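Local coordinates for aminotransferase, class V family protein (Trichomonas vaginalis, PDB 5F8V), which probably catalyses the pyridoxal 5'-phosphate-dependent transfer of an amino group between O-phospho-L-serine and 2-oxoglutarate in the L-serine biosynthesis pathway, at residues Thr101-Ser105 / Cys154-Gln160; Pro289-Arg294 / Phe307-Tyr313; Lys323-Phe327 / Ala364-Pro369. Residues are numbered along the deposited sequence.

Contact 1 (Thr101-Ser105 / Cys154-Gln160)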
ATOM      1  N   THR A 101      23.298   5.066 -11.461  1.00 16.32           N
ATOM      2  CA  THR A 101      24.471   4.433 -10.864  1.00 15.79           C
ATOM      3  C   THR A 101      24.298   2.924 -10.657  1.00 15.24           C
ATOM      4  O   THR A 101      25.247   2.241 -10.290  1.00 15.11           O
ATOM      5  CB  THR A 101      24.809   5.074  -9.511  1.00 15.68           C
ATOM      6  OG1 THR A 101      23.667   4.996  -8.650  1.00 15.68           O
ATOM      7  CG2 THR A 101      25.224   6.540  -9.703  1.00 16.13           C
ATOM      8  N   GLY A 102      23.090   2.418 -10.866  1.00 15.04           N
ATOM      9  CA  GLY A 102      22.799   1.004 -10.653  1.00 14.58           C
ATOM     10  C   GLY A 102      21.401   0.660 -11.116  1.00 14.41           C
ATOM     11  O   GLY A 102      20.808   1.383 -11.917  1.00 14.31           O
ATOM     12  N   THR A 103      20.858  -0.429 -10.586  1.00 14.05           N
ATOM     13  CA  THR A 103      19.586  -0.970 -11.066  1.00 14.23           C
ATOM     14  C   THR A 103      18.374  -0.075 -10.765  1.00 13.87           C
ATOM     15  O   THR A 103      17.544   0.100 -11.629  1.00 13.78           O
ATOM     16  CB  THR A 103      19.352  -2.384 -10.501  1.00 14.22           C
ATOM     17  OG1 THR A 103      20.470  -3.209 -10.852  1.00 15.43           O
ATOM     18  CG2 THR A 103      18.081  -3.003 -11.035  1.00 14.20           C
ATOM     19  N   TRP A 104      18.271   0.489  -9.567  1.00 14.01           N
ATOM     20  CA  TRP A 104      17.045   1.215  -9.195  1.00 14.27           C
ATOM     21  C   TRP A 104      16.938   2.597  -9.845  1.00 14.17           C
ATOM     22  O   TRP A 104      15.857   2.975 -10.308  1.00 13.63           O
ATOM     23  CB  TRP A 104      16.874   1.297  -7.677  1.00 14.98           C
ATOM     24  CG  TRP A 104      16.701  -0.056  -7.056  1.00 15.39           C
ATOM     25  CD1 TRP A 104      17.554  -0.677  -6.198  1.00 15.45           C
ATOM     26  CD2 TRP A 104      15.627  -0.973  -7.291  1.00 15.95           C
ATOM     27  NE1 TRP A 104      17.073  -1.916  -5.864  1.00 15.82           N
ATOM     28  CE2 TRP A 104      15.887  -2.124  -6.517  1.00 16.16           C
ATOM     29  CE3 TRP A 104      14.466  -0.933  -8.079  1.00 16.07           C
ATOM     30  CZ2 TRP A 104      15.028  -3.232  -6.506  1.00 16.48           C
ATOM     31  CZ3 TRP A 104      13.605  -2.042  -8.069  1.00 16.10           C
ATOM     32  CH2 TRP A 104      13.897  -3.171  -7.289  1.00 16.34           C
ATOM     33  N   SER A 105      18.036   3.344  -9.876  1.00 13.93           N
ATOM     34  CA  SER A 105      18.060   4.619 -10.611  1.00 14.63           C
ATOM     35  C   SER A 105      17.771   4.404 -12.095  1.00 14.88           C
ATOM     36  O   SER A 105      17.019   5.178 -12.694  1.00 14.23           O
ATOM     37  CB  SER A 105      19.393   5.339 -10.436  1.00 14.62           C
ATOM     38  OG  SER A 105      20.473   4.489 -10.744  1.00 14.92           O
ATOM     39  N   CYS A 154      19.793   7.801  -7.068  1.00 11.90           N
ATOM     40  CA  CYS A 154      19.609   6.833  -5.992  1.00 11.80           C
ATOM     41  C   CYS A 154      20.767   6.947  -5.011  1.00 11.63           C
ATOM     42  O   CYS A 154      21.929   6.707  -5.366  1.00 11.70           O
ATOM     43  CB  CYS A 154      19.554   5.424  -6.557  1.00 11.93           C
ATOM     44  SG  CYS A 154      19.151   4.195  -5.319  1.00 12.12           S
ATOM     45  N   ASP A 155      20.454   7.326  -3.781  1.00 11.28           N
ATOM     46  CA  ASP A 155      21.496   7.549  -2.785  1.00 11.48           C
ATOM     47  C   ASP A 155      22.217   6.254  -2.407  1.00 11.21           C
ATOM     48  O   ASP A 155      23.409   6.285  -2.127  1.00 11.27           O
ATOM     49  CB  ASP A 155      20.917   8.225  -1.540  1.00 11.66           C
ATOM     50  CG  ASP A 155      21.962   8.979  -0.755  1.00 11.90           C
ATOM     51  OD1 ASP A 155      22.699   9.780  -1.355  1.00 12.38           O
ATOM     52  OD2 ASP A 155      22.046   8.772   0.466  1.00 12.21           O
ATOM     53  N   ASN A 156      21.502   5.128  -2.408  1.00 11.06           N
ATOM     54  CA  ASN A 156      22.104   3.824  -2.114  1.00 10.94           C
ATOM     55  C   ASN A 156      21.589   2.727  -3.049  1.00 11.17           C
ATOM     56  O   ASN A 156      20.423   2.331  -2.971  1.00 10.92           O
ATOM     57  CB  ASN A 156      21.866   3.443  -0.646  1.00 10.80           C
ATOM     58  CG  ASN A 156      22.532   2.130  -0.278  1.00 11.04           C
ATOM     59  OD1 ASN A 156      23.757   2.046  -0.178  1.00 11.00           O
ATOM     60  ND2 ASN A 156      21.732   1.083  -0.143  1.00 11.06           N
ATOM     61  N   GLU A 157      22.450   2.247  -3.946  1.00 11.74           N
ATOM     62  CA  GLU A 157      22.056   1.175  -4.872  1.00 12.19           C
ATOM     63  C   GLU A 157      22.244  -0.174  -4.183  1.00 13.04           C
ATOM     64  O   GLU A 157      23.357  -0.570  -3.851  1.00 13.39           O
ATOM     65  CB  GLU A 157      22.817   1.269  -6.197  1.00 12.11           C
ATOM     66  CG  GLU A 157      22.322   2.393  -7.093  1.00 11.90           C
ATOM     67  CD  GLU A 157      21.006   2.107  -7.808  1.00 11.79           C
ATOM     68  OE1 GLU A 157      20.456   0.995  -7.663  1.00 11.93           O
ATOM     69  OE2 GLU A 157      20.510   2.999  -8.545  1.00 11.30           O
ATOM     70  N   THR A 158      21.119  -0.843  -3.953  1.00 14.11           N
ATOM     71  CA  THR A 158      21.011  -2.023  -3.098  1.00 15.32           C
ATOM     72  C   THR A 158      21.745  -3.246  -3.689  1.00 15.29           C
ATOM     73  O   THR A 158      22.400  -4.008  -2.960  1.00 15.48           O
ATOM     74  CB  THR A 158      19.502  -2.318  -2.862  1.00 16.29           C
ATOM     75  OG1 THR A 158      18.832  -1.084  -2.562  1.00 17.73           O
ATOM     76  CG2 THR A 158      19.253  -3.254  -1.725  1.00 16.56           C
ATOM     77  N   ILE A 159      21.665  -3.409  -5.006  1.00 14.93           N
ATOM     78  CA  ILE A 159      22.239  -4.577  -5.689  1.00 14.94           C
ATOM     79  C   ILE A 159      23.746  -4.405  -5.950  1.00 14.31           C
ATOM     80  O   ILE A 159      24.518  -5.363  -5.825  1.00 13.62           O
ATOM     81  CB  ILE A 159      21.467  -4.883  -6.996  1.00 15.00           C
ATOM     82  CG1 ILE A 159      20.000  -5.182  -6.670  1.00 15.27           C
ATOM     83  CG2 ILE A 159      22.096  -6.053  -7.751  1.00 15.15           C
ATOM     84  CD1 ILE A 159      19.065  -5.077  -7.858  1.00 15.65           C
ATOM     85  N   GLN A 160      24.150  -3.191  -6.316  1.00 13.81           N
ATOM     86  CA  GLN A 160      25.553  -2.893  -6.613  1.00 13.20           C
ATOM     87  C   GLN A 160      26.369  -2.540  -5.359  1.00 12.69           C
ATOM     88  O   GLN A 160      27.592  -2.663  -5.365  1.00 12.51           O
ATOM     89  CB  GLN A 160      25.650  -1.770  -7.636  1.00 13.36           C
ATOM     90  CG  GLN A 160      25.228  -2.159  -9.048  1.00 13.92           C
ATOM     91  CD  GLN A 160      23.727  -2.243  -9.243  1.00 14.08           C
ATOM     92  OE1 GLN A 160      22.959  -1.524  -8.612  1.00 14.41           O
ATOM     93  NE2 GLN A 160      23.305  -3.123 -10.129  1.00 14.61           N
TER
HETATM   94  O   HOH W   1      21.928   7.273  -8.779  1.00  7.37           O
HETATM   95  O   HOH W   2      24.136   4.990  -5.881  1.00 12.55           O
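The side chain of Glu157 lies across the first turn of helix 103-115, its carboxylate meeting backbone amides that have no partner within the helix. Glu157 OE1 accepts a hydrogen bond from Trp104 N (2.9 Å), while Glu157 OE2 takes two from Ser105, from N at 2.8 Å and from OG at 2.7 Å. A negative charge is well placed here, at the positive end of the helix dipole. Gly102, at the N-cap position, has to be small: an ideal CB would collide with Gln160 OE1 and Glu157 CG. Gln160 then pairs with Thr103 through both ends of its amide, OE1 accepting from Thr103 N (3.1 Å) and NE2 donating to Thr103 OG1 (2.9 Å), and Ile159 CD1 packs on Thr103 CB at 3.8 Å. At the other end two waters link Thr101 OG1 to Cys154, one through its N and one through its O. Trp104 NE1 sits 3.8 Å from Thr158 OG1, whose hydrogen bonds go to Ser180 and to O3 of the cofactor-modified residue at position 202. The contact thus joins a helix N-terminus to the segment that follows strand 148-154 and lines the pyridoxal-phosphate pocket through Thr158, in the large domain of a fold type I aminotransferase.

Contact 2 (Pro289-Arg294 / Phe307-Tyr313)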
ATOM      1  N   PRO A 289      41.142 -14.384   0.773  1.00 23.81           N
ATOM      2  CA  PRO A 289      41.306 -14.658  -0.673  1.00 23.44           C
ATOM      3  C   PRO A 289      40.099 -15.304  -1.379  1.00 22.56           C
ATOM      4  O   PRO A 289      40.020 -15.246  -2.605  1.00 21.90           O
ATOM      5  CB  PRO A 289      42.514 -15.611  -0.715  1.00 24.15           C
ATOM      6  CG  PRO A 289      42.505 -16.285   0.612  1.00 23.98           C
ATOM      7  CD  PRO A 289      42.059 -15.215   1.580  1.00 24.31           C
ATOM      8  N   ASN A 290      39.172 -15.898  -0.630  1.00 21.40           N
ATOM      9  CA  ASN A 290      37.975 -16.504  -1.233  1.00 21.57           C
ATOM     10  C   ASN A 290      36.867 -15.532  -1.645  1.00 20.59           C
ATOM     11  O   ASN A 290      35.934 -15.934  -2.355  1.00 20.47           O
ATOM     12  CB  ASN A 290      37.398 -17.553  -0.288  1.00 22.91           C
ATOM     13  CG  ASN A 290      38.369 -18.686  -0.036  1.00 24.14           C
ATOM     14  OD1 ASN A 290      38.732 -19.412  -0.966  1.00 26.68           O
ATOM     15  ND2 ASN A 290      38.810 -18.840   1.214  1.00 23.84           N
ATOM     16  N   PHE A 291      36.957 -14.275  -1.201  1.00 19.71           N
ATOM     17  CA  PHE A 291      35.916 -13.277  -1.463  1.00 19.34           C
ATOM     18  C   PHE A 291      36.509 -11.958  -1.984  1.00 18.71           C
ATOM     19  O   PHE A 291      37.603 -11.550  -1.582  1.00 19.61           O
ATOM     20  CB  PHE A 291      35.088 -13.018  -0.191  1.00 18.96           C
ATOM     21  CG  PHE A 291      34.525 -14.268   0.443  1.00 18.23           C
ATOM     22  CD1 PHE A 291      33.428 -14.918  -0.113  1.00 17.85           C
ATOM     23  CD2 PHE A 291      35.088 -14.790   1.601  1.00 17.99           C
ATOM     24  CE1 PHE A 291      32.906 -16.066   0.468  1.00 17.58           C
ATOM     25  CE2 PHE A 291      34.562 -15.939   2.194  1.00 17.79           C
ATOM     26  CZ  PHE A 291      33.475 -16.574   1.627  1.00 17.53           C
ATOM     27  N   VAL A 292      35.769 -11.304  -2.877  1.00 18.77           N
ATOM     28  CA  VAL A 292      36.154 -10.001  -3.437  1.00 18.62           C
ATOM     29  C   VAL A 292      34.955  -9.061  -3.551  1.00 18.37           C
ATOM     30  O   VAL A 292      33.836  -9.500  -3.826  1.00 18.81           O
ATOM     31  CB  VAL A 292      36.786 -10.143  -4.848  1.00 18.35           C
ATOM     32  CG1 VAL A 292      38.040 -11.004  -4.794  1.00 18.34           C
ATOM     33  CG2 VAL A 292      35.788 -10.704  -5.867  1.00 18.17           C
ATOM     34  N   ASN A 293      35.205  -7.772  -3.333  1.00 18.24           N
ATOM     35  CA  ASN A 293      34.249  -6.704  -3.620  1.00 18.53           C
ATOM     36  C   ASN A 293      35.030  -5.616  -4.338  1.00 19.41           C
ATOM     37  O   ASN A 293      36.081  -5.200  -3.855  1.00 19.44           O
ATOM     38  CB  ASN A 293      33.610  -6.166  -2.329  1.00 17.53           C
ATOM     39  CG  ASN A 293      32.873  -4.834  -2.529  1.00 17.14           C
ATOM     40  OD1 ASN A 293      33.489  -3.804  -2.811  1.00 16.44           O
ATOM     41  ND2 ASN A 293      31.556  -4.846  -2.347  1.00 16.93           N
ATOM     42  N   ARG A 294      34.488  -5.153  -5.463  1.00 21.28           N
ATOM     43  CA  ARG A 294      35.184  -4.242  -6.393  1.00 22.71           C
ATOM     44  C   ARG A 294      34.913  -2.759  -6.154  1.00 22.20           C
ATOM     45  O   ARG A 294      35.563  -1.918  -6.767  1.00 22.08           O
ATOM     46  CB  ARG A 294      34.767  -4.539  -7.847  1.00 23.98           C
ATOM     47  CG  ARG A 294      35.672  -5.500  -8.587  1.00 26.17           C
ATOM     48  CD  ARG A 294      35.260  -5.599 -10.047  1.00 27.83           C
ATOM     49  NE  ARG A 294      35.723  -6.836 -10.674  1.00 29.75           N
ATOM     50  CZ  ARG A 294      35.388  -7.244 -11.898  1.00 30.41           C
ATOM     51  NH1 ARG A 294      34.585  -6.516 -12.671  1.00 30.02           N
ATOM     52  NH2 ARG A 294      35.862  -8.402 -12.354  1.00 31.22           N
ATOM     53  N   PHE A 307      29.444  -9.297  -2.463  1.00 18.37           N
ATOM     54  CA  PHE A 307      30.767  -9.898  -2.597  1.00 18.30           C
ATOM     55  C   PHE A 307      30.649 -11.202  -3.367  1.00 18.30           C
ATOM     56  O   PHE A 307      29.579 -11.798  -3.445  1.00 18.22           O
ATOM     57  CB  PHE A 307      31.467 -10.081  -1.240  1.00 18.30           C
ATOM     58  CG  PHE A 307      30.719 -10.935  -0.247  1.00 18.74           C
ATOM     59  CD1 PHE A 307      29.686 -10.404   0.519  1.00 18.38           C
ATOM     60  CD2 PHE A 307      31.094 -12.258  -0.026  1.00 18.68           C
ATOM     61  CE1 PHE A 307      29.024 -11.178   1.457  1.00 18.65           C
ATOM     62  CE2 PHE A 307      30.431 -13.045   0.908  1.00 18.33           C
ATOM     63  CZ  PHE A 307      29.400 -12.506   1.658  1.00 18.72           C
ATOM     64  N   PHE A 308      31.755 -11.612  -3.967  1.00 19.26           N
ATOM     65  CA  PHE A 308      31.754 -12.695  -4.933  1.00 19.75           C
ATOM     66  C   PHE A 308      32.898 -13.656  -4.707  1.00 20.06           C
ATOM     67  O   PHE A 308      33.871 -13.343  -4.026  1.00 19.38           O
ATOM     68  CB  PHE A 308      31.859 -12.116  -6.343  1.00 19.84           C
ATOM     69  CG  PHE A 308      30.697 -11.260  -6.728  1.00 19.99           C
ATOM     70  CD1 PHE A 308      29.631 -11.795  -7.436  1.00 20.85           C
ATOM     71  CD2 PHE A 308      30.672  -9.914  -6.392  1.00 19.76           C
ATOM     72  CE1 PHE A 308      28.548 -11.002  -7.791  1.00 21.17           C
ATOM     73  CE2 PHE A 308      29.592  -9.119  -6.735  1.00 20.63           C
ATOM     74  CZ  PHE A 308      28.528  -9.664  -7.435  1.00 20.91           C
ATOM     75  N   ARG A 309      32.773 -14.825  -5.326  1.00 21.60           N
ATOM     76  CA  ARG A 309      33.913 -15.717  -5.527  1.00 23.10           C
ATOM     77  C   ARG A 309      34.974 -14.894  -6.264  1.00 23.43           C
ATOM     78  O   ARG A 309      34.616 -13.936  -6.956  1.00 23.14           O
ATOM     79  CB  ARG A 309      33.520 -16.921  -6.391  1.00 23.46           C
ATOM     80  CG  ARG A 309      32.562 -17.897  -5.734  1.00 24.05           C
ATOM     81  CD  ARG A 309      32.053 -18.968  -6.691  1.00 24.50           C
ATOM     82  NE  ARG A 309      31.431 -18.384  -7.885  1.00 25.09           N
ATOM     83  CZ  ARG A 309      32.016 -18.237  -9.080  1.00 25.22           C
ATOM     84  NH1 ARG A 309      33.270 -18.646  -9.306  1.00 25.56           N
ATOM     85  NH2 ARG A 309      31.341 -17.657 -10.067  1.00 24.99           N
ATOM     86  N   PRO A 310      36.265 -15.261  -6.143  1.00 24.79           N
ATOM     87  CA  PRO A 310      37.354 -14.437  -6.705  1.00 25.74           C
ATOM     88  C   PRO A 310      37.176 -13.955  -8.161  1.00 27.22           C
ATOM     89  O   PRO A 310      37.584 -12.832  -8.489  1.00 28.01           O
ATOM     90  CB  PRO A 310      38.575 -15.356  -6.584  1.00 25.03           C
ATOM     91  CG  PRO A 310      38.261 -16.223  -5.422  1.00 24.73           C
ATOM     92  CD  PRO A 310      36.794 -16.506  -5.552  1.00 24.74           C
ATOM     93  N   ASP A 311      36.555 -14.786  -9.001  1.00 27.76           N
ATOM     94  CA  ASP A 311      36.274 -14.451 -10.405  1.00 28.95           C
ATOM     95  C   ASP A 311      34.773 -14.292 -10.691  1.00 28.07           C
ATOM     96  O   ASP A 311      34.337 -14.378 -11.841  1.00 27.68           O
ATOM     97  CB  ASP A 311      36.905 -15.510 -11.340  1.00 30.91           C
ATOM     98  CG  ASP A 311      36.488 -16.949 -11.000  1.00 32.41           C
ATOM     99  OD1 ASP A 311      35.403 -17.152 -10.405  1.00 33.93           O
ATOM    100  OD2 ASP A 311      37.259 -17.885 -11.324  1.00 33.21           O
ATOM    101  N   GLY A 312      33.988 -14.021  -9.649  1.00 27.75           N
ATOM    102  CA  GLY A 312      32.526 -14.082  -9.745  1.00 27.51           C
ATOM    103  C   GLY A 312      31.832 -12.925 -10.447  1.00 27.86           C
ATOM    104  O   GLY A 312      30.653 -13.039 -10.797  1.00 28.09           O
ATOM    105  N   TYR A 313      32.535 -11.809 -10.650  1.00 27.95           N
ATOM    106  CA  TYR A 313      31.932 -10.646 -11.328  1.00 28.90           C
ATOM    107  C   TYR A 313      31.629 -10.937 -12.798  1.00 30.62           C
ATOM    108  O   TYR A 313      30.513 -10.710 -13.260  1.00 30.21           O
ATOM    109  CB  TYR A 313      32.819  -9.396 -11.199  1.00 27.93           C
ATOM    110  CG  TYR A 313      32.575  -8.586  -9.945  1.00 26.75           C
ATOM    111  CD1 TYR A 313      31.485  -7.716  -9.852  1.00 26.24           C
ATOM    112  CD2 TYR A 313      33.439  -8.673  -8.857  1.00 26.66           C
ATOM    113  CE1 TYR A 313      31.261  -6.955  -8.706  1.00 25.88           C
ATOM    114  CE2 TYR A 313      33.222  -7.925  -7.707  1.00 26.66           C
ATOM    115  CZ  TYR A 313      32.133  -7.068  -7.633  1.00 25.74           C
ATOM    116  OH  TYR A 313      31.943  -6.334  -6.486  1.00 24.78           O
TER
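Both segments run extended and antiparallel where they meet, but only one beta bridge forms: Val292 and Phe308 make a hydrogen-bonded pair, with Val292 N to Phe308 O and Phe308 N to Val292 O both at 3.0 Å. Two CA-H...O contacts flank it, Phe291 CA to Phe308 O and Phe307 CA to Val292 O, each 3.3 Å. Beyond the bridge the second segment folds into a type I turn from Arg309 to Gly312, closed by Gly312 N to Arg309 O (2.8 Å). A side chain on Gly312 would strike Phe308 CB. The turn brings Tyr313 back to the first segment, where its OH accepts the amide N of Arg294 at 3.0 Å. Arg294 CD lies over the Tyr313 ring, 3.9 Å from its centroid, and the guanidinium goes on to a salt bridge with Glu314. Val292 CG2 sits at the edge of the same ring, 4.2 Å from Tyr313 CE2, and 3.6 Å from Arg309 O. Inward, Phe307 points its edge at the face of Phe291 in an offset edge-to-face pair, centroids 5.4 Å apart and planes at 82°; both rings touch Met365 of helix 355-367. This is a single antiparallel bridge just past the end of strand 304-307, followed by a type I turn, in the small C-terminal alpha/beta domain of the aminotransferase fold.

Contact 3 (Lys323-Phe327 / Ala364-Pro369)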
ATOM      1  N   LYS A 323      27.208 -23.398  -2.872  1.00 25.05           N
ATOM      2  CA  LYS A 323      27.967 -24.055  -1.797  1.00 25.27           C
ATOM      3  C   LYS A 323      28.171 -23.151  -0.576  1.00 24.22           C
ATOM      4  O   LYS A 323      27.902 -23.573   0.546  1.00 22.99           O
ATOM      5  CB  LYS A 323      29.325 -24.560  -2.291  1.00 26.23           C
ATOM      6  CG  LYS A 323      29.278 -25.833  -3.121  1.00 27.90           C
ATOM      7  CD  LYS A 323      30.671 -26.163  -3.644  1.00 29.09           C
ATOM      8  CE  LYS A 323      30.759 -27.588  -4.165  1.00 30.62           C
ATOM      9  NZ  LYS A 323      29.822 -27.820  -5.300  1.00 31.41           N
ATOM     10  N   PHE A 324      28.648 -21.920  -0.789  1.00 23.34           N
ATOM     11  CA  PHE A 324      28.802 -20.960   0.324  1.00 22.16           C
ATOM     12  C   PHE A 324      27.457 -20.464   0.860  1.00 21.19           C
ATOM     13  O   PHE A 324      27.319 -20.237   2.061  1.00 21.21           O
ATOM     14  CB  PHE A 324      29.695 -19.769  -0.052  1.00 21.86           C
ATOM     15  CG  PHE A 324      29.882 -18.774   1.072  1.00 21.50           C
ATOM     16  CD1 PHE A 324      29.271 -17.521   1.026  1.00 21.57           C
ATOM     17  CD2 PHE A 324      30.637 -19.105   2.194  1.00 21.40           C
ATOM     18  CE1 PHE A 324      29.434 -16.610   2.068  1.00 21.46           C
ATOM     19  CE2 PHE A 324      30.795 -18.206   3.239  1.00 21.18           C
ATOM     20  CZ  PHE A 324      30.198 -16.955   3.174  1.00 21.43           C
ATOM     21  N   VAL A 325      26.476 -20.282  -0.020  1.00 20.88           N
ATOM     22  CA  VAL A 325      25.135 -19.849   0.398  1.00 20.53           C
ATOM     23  C   VAL A 325      24.523 -20.873   1.349  1.00 20.46           C
ATOM     24  O   VAL A 325      23.972 -20.517   2.401  1.00 19.60           O
ATOM     25  CB  VAL A 325      24.197 -19.609  -0.815  1.00 20.70           C
ATOM     26  CG1 VAL A 325      22.740 -19.474  -0.391  1.00 20.81           C
ATOM     27  CG2 VAL A 325      24.627 -18.359  -1.572  1.00 21.19           C
ATOM     28  N   ASN A 326      24.604 -22.140   0.958  1.00 19.82           N
ATOM     29  CA  ASN A 326      24.099 -23.229   1.792  1.00 19.63           C
ATOM     30  C   ASN A 326      24.906 -23.432   3.056  1.00 18.81           C
ATOM     31  O   ASN A 326      24.338 -23.762   4.092  1.00 19.32           O
ATOM     32  CB  ASN A 326      23.984 -24.515   0.974  1.00 19.82           C
ATOM     33  CG  ASN A 326      22.737 -24.516   0.127  1.00 20.05           C
ATOM     34  OD1 ASN A 326      21.625 -24.645   0.656  1.00 20.26           O
ATOM     35  ND2 ASN A 326      22.891 -24.329  -1.175  1.00 20.50           N
ATOM     36  N   PHE A 327      26.215 -23.203   2.969  1.00 17.78           N
ATOM     37  CA  PHE A 327      27.097 -23.150   4.137  1.00 17.55           C
ATOM     38  C   PHE A 327      26.590 -22.124   5.157  1.00 17.69           C
ATOM     39  O   PHE A 327      26.564 -22.397   6.363  1.00 17.55           O
ATOM     40  CB  PHE A 327      28.518 -22.804   3.693  1.00 16.91           C
ATOM     41  CG  PHE A 327      29.544 -22.871   4.782  1.00 16.56           C
ATOM     42  CD1 PHE A 327      30.000 -21.708   5.404  1.00 16.15           C
ATOM     43  CD2 PHE A 327      30.086 -24.098   5.169  1.00 16.19           C
ATOM     44  CE1 PHE A 327      30.966 -21.770   6.398  1.00 16.01           C
ATOM     45  CE2 PHE A 327      31.056 -24.160   6.161  1.00 16.13           C
ATOM     46  CZ  PHE A 327      31.490 -22.997   6.780  1.00 16.03           C
ATOM     47  N   ALA A 364      31.511 -17.284   9.756  1.00 17.13           N
ATOM     48  CA  ALA A 364      31.241 -18.189   8.641  1.00 17.22           C
ATOM     49  C   ALA A 364      32.228 -17.961   7.498  1.00 17.42           C
ATOM     50  O   ALA A 364      32.788 -18.916   6.951  1.00 17.71           O
ATOM     51  CB  ALA A 364      29.808 -18.039   8.156  1.00 17.37           C
ATOM     52  N   MET A 365      32.470 -16.694   7.174  1.00 17.19           N
ATOM     53  CA  MET A 365      33.377 -16.334   6.088  1.00 17.28           C
ATOM     54  C   MET A 365      34.819 -16.749   6.393  1.00 18.10           C
ATOM     55  O   MET A 365      35.536 -17.183   5.492  1.00 16.61           O
ATOM     56  CB  MET A 365      33.284 -14.828   5.788  1.00 17.10           C
ATOM     57  CG  MET A 365      31.942 -14.425   5.195  1.00 16.70           C
ATOM     58  SD  MET A 365      31.646 -12.643   5.099  1.00 16.53           S
ATOM     59  CE  MET A 365      32.976 -12.171   3.994  1.00 16.78           C
ATOM     60  N   LYS A 366      35.223 -16.629   7.658  1.00 19.31           N
ATOM     61  CA  LYS A 366      36.557 -17.036   8.109  1.00 21.86           C
ATOM     62  C   LYS A 366      36.717 -18.563   8.103  1.00 22.13           C
ATOM     63  O   LYS A 366      37.790 -19.065   7.802  1.00 21.37           O
ATOM     64  CB  LYS A 366      36.832 -16.490   9.518  1.00 23.58           C
ATOM     65  CG  LYS A 366      38.250 -16.667  10.044  1.00 25.37           C
ATOM     66  CD  LYS A 366      39.218 -15.682   9.405  1.00 27.11           C
ATOM     67  CE  LYS A 366      40.651 -15.949   9.856  1.00 28.16           C
ATOM     68  NZ  LYS A 366      41.627 -15.082   9.138  1.00 28.68           N
ATOM     69  N   GLU A 367      35.648 -19.287   8.428  1.00 23.25           N
ATOM     70  CA  GLU A 367      35.694 -20.758   8.518  1.00 24.35           C
ATOM     71  C   GLU A 367      35.432 -21.491   7.199  1.00 24.13           C
ATOM     72  O   GLU A 367      35.702 -22.686   7.102  1.00 23.71           O
ATOM     73  CB  GLU A 367      34.717 -21.237   9.594  1.00 25.53           C
ATOM     74  CG  GLU A 367      35.208 -20.930  11.004  1.00 26.96           C
ATOM     75  CD  GLU A 367      34.104 -20.810  12.044  1.00 28.92           C
ATOM     76  OE1 GLU A 367      32.909 -20.996  11.720  1.00 31.11           O
ATOM     77  OE2 GLU A 367      34.446 -20.523  13.213  1.00 31.13           O
ATOM     78  N   TRP A 368      34.896 -20.786   6.203  1.00 23.60           N
ATOM     79  CA  TRP A 368      34.669 -21.349   4.880  1.00 24.11           C
ATOM     80  C   TRP A 368      35.976 -21.995   4.354  1.00 25.16           C
ATOM     81  O   TRP A 368      36.992 -21.313   4.260  1.00 23.60           O
ATOM     82  CB  TRP A 368      34.157 -20.248   3.940  1.00 24.04           C
ATOM     83  CG  TRP A 368      34.100 -20.613   2.495  1.00 23.28           C
ATOM     84  CD1 TRP A 368      34.803 -20.041   1.489  1.00 23.25           C
ATOM     85  CD2 TRP A 368      33.288 -21.628   1.894  1.00 23.29           C
ATOM     86  NE1 TRP A 368      34.488 -20.633   0.292  1.00 23.45           N
ATOM     87  CE2 TRP A 368      33.554 -21.610   0.514  1.00 23.52           C
ATOM     88  CE3 TRP A 368      32.352 -22.540   2.389  1.00 23.61           C
ATOM     89  CZ2 TRP A 368      32.928 -22.482  -0.383  1.00 23.60           C
ATOM     90  CZ3 TRP A 368      31.734 -23.411   1.501  1.00 23.84           C
ATOM     91  CH2 TRP A 368      32.022 -23.372   0.130  1.00 23.64           C
ATOM     92  N   PRO A 369      35.964 -23.319   4.065  1.00 26.93           N
ATOM     93  CA  PRO A 369      37.215 -23.972   3.625  1.00 28.26           C
ATOM     94  C   PRO A 369      37.786 -23.446   2.297  1.00 28.99           C
ATOM     95  O   PRO A 369      38.990 -23.562   2.072  1.00 30.75           O
ATOM     96  CB  PRO A 369      36.827 -25.457   3.516  1.00 28.86           C
ATOM     97  CG  PRO A 369      35.341 -25.463   3.371  1.00 28.98           C
ATOM     98  CD  PRO A 369      34.865 -24.296   4.193  1.00 28.28           C
TER
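An aromatic cluster of Trp368, Phe327 and Phe324 joins helix 318-329 to the C-terminal end of helix 355-367 in the small domain. Trp368 gives up the most surface, about 100 Å². It is the first residue to leave helical geometry after helix 355-367, and its indole reaches across to the other helix. There it meets two phenylalanines one turn apart, both with chi1 in the t well, and the three rings join by successive edge-to-face contacts. Phe324 turns its edge to the face of the indole, 5.1 Å between its centroid and that of the five-membered ring, with planes at 73°; its CB also sits over the six-membered ring, 4.2 Å from the centroid. The indole in turn presents its own edge to the face of Phe327, centroids 5.2 Å apart and planes at 68°. Around this trio, Phe324 CZ packs on Met365 CG at 3.7 Å, and Lys323 CB touches Trp368 CH2 at 3.8 Å before the lysine leads away. Phe324 is the deepest of the three, meeting Phe291, Phe307 and Phe345, whereas Phe327 lies nearer the surface. The ring edge of Phe327 also meets the helix backbone: its CE1 stands 3.4 Å from Ala364 O, the same oxygen that accepts the Trp368 amide N at 2.9 Å.

How the contacts relate
Contact 1 is the buried one, centred about 9 Å from the centre of the chain, and its chemistry is largely polar: side-chain acceptors on helix amides, beside the cofactor. Contacts 2 and 3 lie much further out, about 25 and 28 Å from that centre, and are only partly buried. They belong together: Phe291 CZ comes within 3.5 Å of Phe324 CE2, and Phe307 also touches Phe324, so the ring pair of contact 2 continues into the cluster of contact 3. Contact 2 mixes backbone bonds with aromatic packing, while contact 3 relies on rings and other apolar groups. Contact 1 touches neither, though its nearest atoms come within about 5 Å of contact 2.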